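PDB 1VR0: probable 2-phosphosulfolactate phosphatase from Clostridium acetobutylicum, which probably catalyses the magnesium-dependent hydrolysis of (2R)-O-phospho-3-sulfolactate to (2R)-3-sulfolactate and phosphate. Local coordinates for residues 76-81 and 90-95. Sequence-based numbering, arbitrary orientation.
Sequences DAILGG and GFDFSN. With 3SL ((2R)-3-sulfolactic acid), chain E.
Asn95 ND2 donates a hydrogen bond to sulfonate oxygen O3S of the bound (2R)-3-sulfolactic acid at 2.9 Å, an amide N-H suited to an anionic group. Asn95 CG lies anti to its backbone N (chi1 -152°), and OD1 rests near Gly81 CA. Behind this pocket residue, irregular segment 90-95 slants across the edge of strand 77-81, the two directions 59° apart. Gly81 N bonds to Ser94 O from above the carbonyl plane, and one water donates to Gly81 O and Phe93 O. At Gly81's backbone angles a CB would jam against Gly80 O, so glycine suits this place; Gly80 CA makes a CA-H...O contact with Phe93 O at 3.3 Å. Farther back, Leu79 O accepts from Phe93 N (2.9 Å) and Asp92 N (2.8 Å), while Leu79 N donates to Asp92 OD2 on its anti lone pair, nearly straight (162°); the short acidic side chain supplies the acceptor for this strand N-H. The Leu79 side chain crosses Phe91 at about a right angle, its CB over one ring face in a CH-pi contact, 3.9 Å from the centroid. Leu79 and Phe91 extend this apolar layer to helix 63-73, meeting Leu67 and Val63 respectively. Strand 77-81 also pairs with parallel strand 109-113.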
loop_
_atom_site.group_PDB
_atom_site.type_symbol
_atom_site.label_atom_id
_atom_site.label_comp_id
_atom_site.label_asym_id
_atom_site.label_seq_id
_atom_site.Cartn_x
_atom_site.Cartn_y
_atom_site.Cartn_z
ATOM N N ASP A 76 16.418 37.436 0.425
ATOM C CA ASP A 76 15.168 36.969 1.040
ATOM C C ASP A 76 15.024 35.459 1.152
ATOM O O ASP A 76 13.956 34.983 1.568
ATOM C CB ASP A 76 13.952 37.482 0.229
ATOM C CG ASP A 76 13.754 38.963 0.362
ATOM O OD1 ASP A 76 13.749 39.454 1.529
ATOM O OD2 ASP A 76 13.635 39.620 -0.702
ATOM N N ALA A 77 16.066 34.727 0.747
ATOM C CA ALA A 77 16.057 33.271 0.740
ATOM C C ALA A 77 16.521 32.747 2.071
ATOM O O ALA A 77 17.428 33.302 2.639
ATOM C CB ALA A 77 16.975 32.750 -0.348
ATOM N N ILE A 78 15.895 31.687 2.560
ATOM C CA ILE A 78 16.376 30.954 3.719
ATOM C C ILE A 78 16.440 29.446 3.413
ATOM O O ILE A 78 15.710 28.946 2.551
ATOM C CB ILE A 78 15.489 31.207 4.960
ATOM C CG1 ILE A 78 14.017 30.883 4.680
ATOM C CG2 ILE A 78 15.600 32.663 5.417
ATOM C CD1 ILE A 78 13.116 31.062 5.901
ATOM N N LEU A 79 17.311 28.736 4.129
ATOM C CA LEU A 79 17.543 27.297 3.924
ATOM C C LEU A 79 16.995 26.465 5.080
ATOM O O LEU A 79 17.428 26.609 6.219
ATOM C CB LEU A 79 19.051 27.026 3.808
ATOM C CG LEU A 79 19.734 27.406 2.497
ATOM C CD1 LEU A 79 21.220 27.373 2.656
ATOM C CD2 LEU A 79 19.316 26.469 1.377
ATOM N N GLY A 80 16.075 25.567 4.777
ATOM C CA GLY A 80 15.555 24.620 5.778
ATOM C C GLY A 80 15.343 23.203 5.259
ATOM O O GLY A 80 15.572 22.922 4.094
ATOM N N GLY A 81 14.889 22.327 6.152
ATOM C CA GLY A 81 14.685 20.893 5.870
ATOM C C GLY A 81 15.505 20.000 6.777
ATOM O O GLY A 81 15.879 20.379 7.875
ATOM N N GLY A 90 25.156 24.160 7.745
ATOM C CA GLY A 90 25.085 25.394 6.955
ATOM C C GLY A 90 23.681 25.927 6.652
ATOM O O GLY A 90 23.555 26.989 6.040
ATOM N N PHE A 91 22.626 25.208 7.047
ATOM C CA PHE A 91 21.244 25.666 6.800
ATOM C C PHE A 91 20.807 26.613 7.904
ATOM O O PHE A 91 21.453 26.702 8.937
ATOM C CB PHE A 91 20.249 24.479 6.701
ATOM C CG PHE A 91 20.164 23.844 5.330
ATOM C CD1 PHE A 91 21.261 23.804 4.474
ATOM C CD2 PHE A 91 18.988 23.288 4.905
ATOM C CE1 PHE A 91 21.172 23.220 3.213
ATOM C CE2 PHE A 91 18.885 22.702 3.628
ATOM C CZ PHE A 91 19.985 22.676 2.789
ATOM N N ASP A 92 19.702 27.311 7.672
ATOM C CA ASP A 92 19.196 28.298 8.621
ATOM C C ASP A 92 18.273 27.640 9.636
ATOM O O ASP A 92 18.331 27.947 10.828
ATOM C CB ASP A 92 18.478 29.424 7.864
ATOM C CG ASP A 92 19.409 30.170 6.932
ATOM O OD1 ASP A 92 20.464 30.619 7.409
ATOM O OD2 ASP A 92 19.126 30.290 5.726
ATOM N N PHE A 93 17.432 26.731 9.156
ATOM C CA PHE A 93 16.485 26.056 10.000
ATOM C C PHE A 93 16.445 24.584 9.689
ATOM O O PHE A 93 17.018 24.098 8.707
ATOM C CB PHE A 93 15.101 26.693 9.844
ATOM C CG PHE A 93 15.099 28.134 10.181
ATOM C CD1 PHE A 93 15.298 28.542 11.517
ATOM C CD2 PHE A 93 14.997 29.094 9.189
ATOM C CE1 PHE A 93 15.375 29.913 11.873
ATOM C CE2 PHE A 93 15.075 30.455 9.518
ATOM C CZ PHE A 93 15.268 30.862 10.888
ATOM N N SER A 94 15.753 23.879 10.565
ATOM C CA SER A 94 15.655 22.442 10.517
ATOM C C SER A 94 14.299 22.147 9.929
ATOM O O SER A 94 13.856 22.908 9.076
ATOM C CB SER A 94 15.891 21.911 11.931
ATOM O OG SER A 94 15.209 20.729 12.161
ATOM N N ASN A 95 13.661 21.049 10.328
ATOM C CA ASN A 95 12.351 20.680 9.782
ATOM C C ASN A 95 11.244 20.629 10.855
ATOM O O ASN A 95 10.265 19.903 10.736
ATOM C CB ASN A 95 12.437 19.366 8.979
ATOM C CG ASN A 95 11.396 19.301 7.915
ATOM O OD1 ASN A 95 11.248 20.251 7.161
ATOM N ND2 ASN A 95 10.625 18.233 7.869
HETATM O O11 3SL E . 13.724 10.507 8.959
HETATM C C1 3SL E . 13.299 11.451 9.655
HETATM O O12 3SL E . 13.267 11.468 10.911
HETATM C C2 3SL E . 12.800 12.632 8.912
HETATM O O2 3SL E . 12.074 12.141 7.788
HETATM C C3 3SL E . 11.957 13.453 9.867
HETATM S S 3SL E . 11.140 14.668 9.081
HETATM O O3S 3SL E . 11.850 15.946 9.267
HETATM O O1S 3SL E . 10.722 14.330 7.678
HETATM O O2S 3SL E . 9.908 14.917 9.839
HETATM O O HOH W 1 18.256 21.827 7.852
#